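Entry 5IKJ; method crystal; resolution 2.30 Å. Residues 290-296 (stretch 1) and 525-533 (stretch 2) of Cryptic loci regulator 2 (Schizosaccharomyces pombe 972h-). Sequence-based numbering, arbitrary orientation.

Stretch 1, residues 290-296: YHCKQLG
Stretch 2 525-533: ENWVDDDFY

A small contact joins a strand to a loop leading into a helix, pinned by one lysine hydrogen bond and padded by apolar packing. Residues 290-294 are extended (phi/psi -132/117 at Lys-293), and 295-296 leave the strand as loop. In the loop, phi/psi are -101/-3 at Asn-526, -87/-174 at Trp-527 and -93/162 at Val-528; Phe-532 N then bonds Asp-529 O at 2.9 Å. The stretches run antiparallel in register, with CA atoms 6.8 Å apart for Lys-293 and Val-528 and 6.5 Å for Leu-295 and Asn-526; together they bury 316 Å².

Lys-293 points toward the loop, its chi angles t, p, t, p (164°, 66°, 170°, 54°). This bent chain brings Lys-293 NZ 3.0 Å from Asn-526 O, which it hydrogen-bonds, while Lys-293 NZ also donates to Gln-294 O at 2.8 Å, so carbonyls of both stretches share the ammonium of this buried residue, which also bonds a residue adjoining one of the stretches. Lys-293 CB packs 3.7 Å from Val-528 CG1 (Val-528 chi1 m), and Lys-293 CE passes 3.5 Å from the carbonyl Trp-527 O. Trp-527 itself points away (chi1 t), contributing backbone here.

Phe-532, in the helix with chi1 t and chi2 -88°, points toward the strand. Cys-292 O meets its ring edge, 3.5 Å from Phe-532 CE2, and His-291 CB packs 3.8 Å from Phe-532 CZ; the imidazole (chi1 -40°) leads away to partners elsewhere in the structure. At Gly-296, phi/psi of 91/3 would jam a CB against the preceding carbonyl oxygen.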

# COMPACT_ATOMS: atom_id res chain seq x y z
N TYR A 290 -13.63 3.26 12.03
CA TYR A 290 -12.81 4.46 11.90
C TYR A 290 -12.60 5.09 13.27
O TYR A 290 -13.52 5.13 14.10
CB TYR A 290 -13.45 5.47 10.94
CG TYR A 290 -13.67 4.91 9.56
CD1 TYR A 290 -12.61 4.75 8.68
CD2 TYR A 290 -14.94 4.56 9.13
CE1 TYR A 290 -12.81 4.24 7.41
CE2 TYR A 290 -15.15 4.05 7.86
CZ TYR A 290 -14.08 3.89 7.00
OH TYR A 290 -14.29 3.39 5.74
N HIS A 291 -11.39 5.58 13.50
CA HIS A 291 -11.02 6.23 14.75
C HIS A 291 -10.44 7.59 14.39
O HIS A 291 -9.43 7.68 13.69
CB HIS A 291 -10.01 5.39 15.53
CG HIS A 291 -10.30 3.93 15.48
ND1 HIS A 291 -11.28 3.34 16.26
CD2 HIS A 291 -9.76 2.93 14.74
CE1 HIS A 291 -11.32 2.04 16.00
NE2 HIS A 291 -10.40 1.77 15.09
N CYS A 292 -11.09 8.65 14.87
CA CYS A 292 -10.87 9.99 14.35
C CYS A 292 -10.34 10.92 15.42
O CYS A 292 -10.29 10.59 16.61
CB CYS A 292 -12.16 10.55 13.75
SG CYS A 292 -12.98 9.42 12.61
N LYS A 293 -9.94 12.10 14.97
CA LYS A 293 -9.46 13.18 15.83
C LYS A 293 -10.18 14.45 15.40
O LYS A 293 -10.02 14.89 14.26
CB LYS A 293 -7.94 13.35 15.71
CG LYS A 293 -7.38 14.67 16.24
CD LYS A 293 -7.54 14.79 17.75
CE LYS A 293 -6.77 15.99 18.29
NZ LYS A 293 -7.13 17.26 17.60
N GLN A 294 -10.98 15.02 16.30
CA GLN A 294 -11.67 16.26 15.97
C GLN A 294 -10.65 17.36 15.67
O GLN A 294 -9.58 17.43 16.29
CB GLN A 294 -12.59 16.69 17.11
CG GLN A 294 -13.45 17.90 16.76
CD GLN A 294 -14.52 18.18 17.80
OE1 GLN A 294 -14.80 17.34 18.66
NE2 GLN A 294 -15.12 19.36 17.73
N LEU A 295 -10.98 18.21 14.71
CA LEU A 295 -10.11 19.30 14.29
C LEU A 295 -10.58 20.60 14.92
O LEU A 295 -11.74 20.98 14.77
CB LEU A 295 -10.08 19.41 12.76
CG LEU A 295 -9.49 18.18 12.05
CD1 LEU A 295 -9.76 18.23 10.56
CD2 LEU A 295 -7.99 18.07 12.32
N GLY A 296 -9.67 21.27 15.62
CA GLY A 296 -10.03 22.37 16.49
C GLY A 296 -10.32 21.95 17.91
O GLY A 296 -10.70 22.80 18.73
N GLU A 525 0.11 20.12 16.83
CA GLU A 525 -0.80 20.44 17.92
C GLU A 525 -2.22 19.94 17.65
O GLU A 525 -3.00 19.79 18.60
CB GLU A 525 -0.83 21.95 18.18
CG GLU A 525 -1.40 22.81 17.05
CD GLU A 525 -0.38 23.10 15.97
OE1 GLU A 525 0.61 22.34 15.86
OE2 GLU A 525 -0.56 24.09 15.23
N ASN A 526 -2.55 19.68 16.39
CA ASN A 526 -3.88 19.20 16.01
C ASN A 526 -3.90 17.70 15.75
O ASN A 526 -4.97 17.15 15.48
CB ASN A 526 -4.36 19.95 14.77
CG ASN A 526 -4.54 21.44 15.02
OD1 ASN A 526 -5.22 21.84 15.96
ND2 ASN A 526 -3.91 22.26 14.18
N TRP A 527 -2.76 17.03 15.84
CA TRP A 527 -2.69 15.58 15.67
C TRP A 527 -2.94 14.92 17.02
O TRP A 527 -3.26 15.59 18.01
CB TRP A 527 -1.34 15.21 15.04
CG TRP A 527 -1.27 13.82 14.47
CD1 TRP A 527 -0.35 12.86 14.77
CD2 TRP A 527 -2.15 13.24 13.50
NE1 TRP A 527 -0.60 11.72 14.05
CE2 TRP A 527 -1.70 11.93 13.26
CE3 TRP A 527 -3.28 13.71 12.82
CZ2 TRP A 527 -2.34 11.07 12.36
CZ3 TRP A 527 -3.91 12.85 11.92
CH2 TRP A 527 -3.44 11.55 11.71
N VAL A 528 -2.80 13.61 17.09
CA VAL A 528 -3.13 12.87 18.30
C VAL A 528 -1.88 12.70 19.16
O VAL A 528 -0.74 12.86 18.70
CB VAL A 528 -3.75 11.50 17.98
CG1 VAL A 528 -5.05 11.68 17.21
CG2 VAL A 528 -2.77 10.63 17.19
N ASP A 529 -2.09 12.39 20.43
CA ASP A 529 -1.02 12.04 21.35
C ASP A 529 -0.98 10.52 21.54
O ASP A 529 -1.89 9.79 21.13
CB ASP A 529 -1.21 12.74 22.70
CG ASP A 529 -1.26 14.25 22.56
OD1 ASP A 529 -1.70 14.74 21.50
OD2 ASP A 529 -0.87 14.95 23.51
N ASP A 530 0.09 10.05 22.18
CA ASP A 530 0.30 8.61 22.30
C ASP A 530 -0.83 7.90 23.04
O ASP A 530 -1.01 6.70 22.87
CB ASP A 530 1.63 8.33 23.01
CG ASP A 530 2.81 8.33 22.05
OD1 ASP A 530 2.61 8.05 20.85
OD2 ASP A 530 3.95 8.59 22.50
N ASP A 531 -1.59 8.62 23.87
CA ASP A 531 -2.70 7.99 24.58
C ASP A 531 -3.76 7.48 23.61
O ASP A 531 -4.42 6.47 23.89
CB ASP A 531 -3.31 8.96 25.58
CG ASP A 531 -3.83 10.22 24.91
OD1 ASP A 531 -3.28 10.59 23.85
OD2 ASP A 531 -4.77 10.84 25.45
N PHE A 532 -3.94 8.17 22.49
CA PHE A 532 -4.87 7.74 21.45
C PHE A 532 -4.77 6.25 21.19
O PHE A 532 -5.78 5.54 21.14
CB PHE A 532 -4.59 8.53 20.17
CG PHE A 532 -5.56 8.25 19.05
CD1 PHE A 532 -5.34 7.21 18.16
CD2 PHE A 532 -6.68 9.05 18.89
CE1 PHE A 532 -6.23 6.97 17.13
CE2 PHE A 532 -7.58 8.80 17.86
CZ PHE A 532 -7.35 7.76 16.98
N TYR A 533 -3.54 5.75 21.02
CA TYR A 533 -3.34 4.36 20.65
C TYR A 533 -3.49 3.41 21.83
O TYR A 533 -3.78 2.22 21.62
CB TYR A 533 -1.96 4.21 20.00
CG TYR A 533 -1.82 5.08 18.77
CD1 TYR A 533 -2.25 4.63 17.53
CD2 TYR A 533 -1.29 6.36 18.86
CE1 TYR A 533 -2.14 5.43 16.41
CE2 TYR A 533 -1.18 7.16 17.75
CZ TYR A 533 -1.60 6.70 16.52
OH TYR A 533 -1.49 7.49 15.41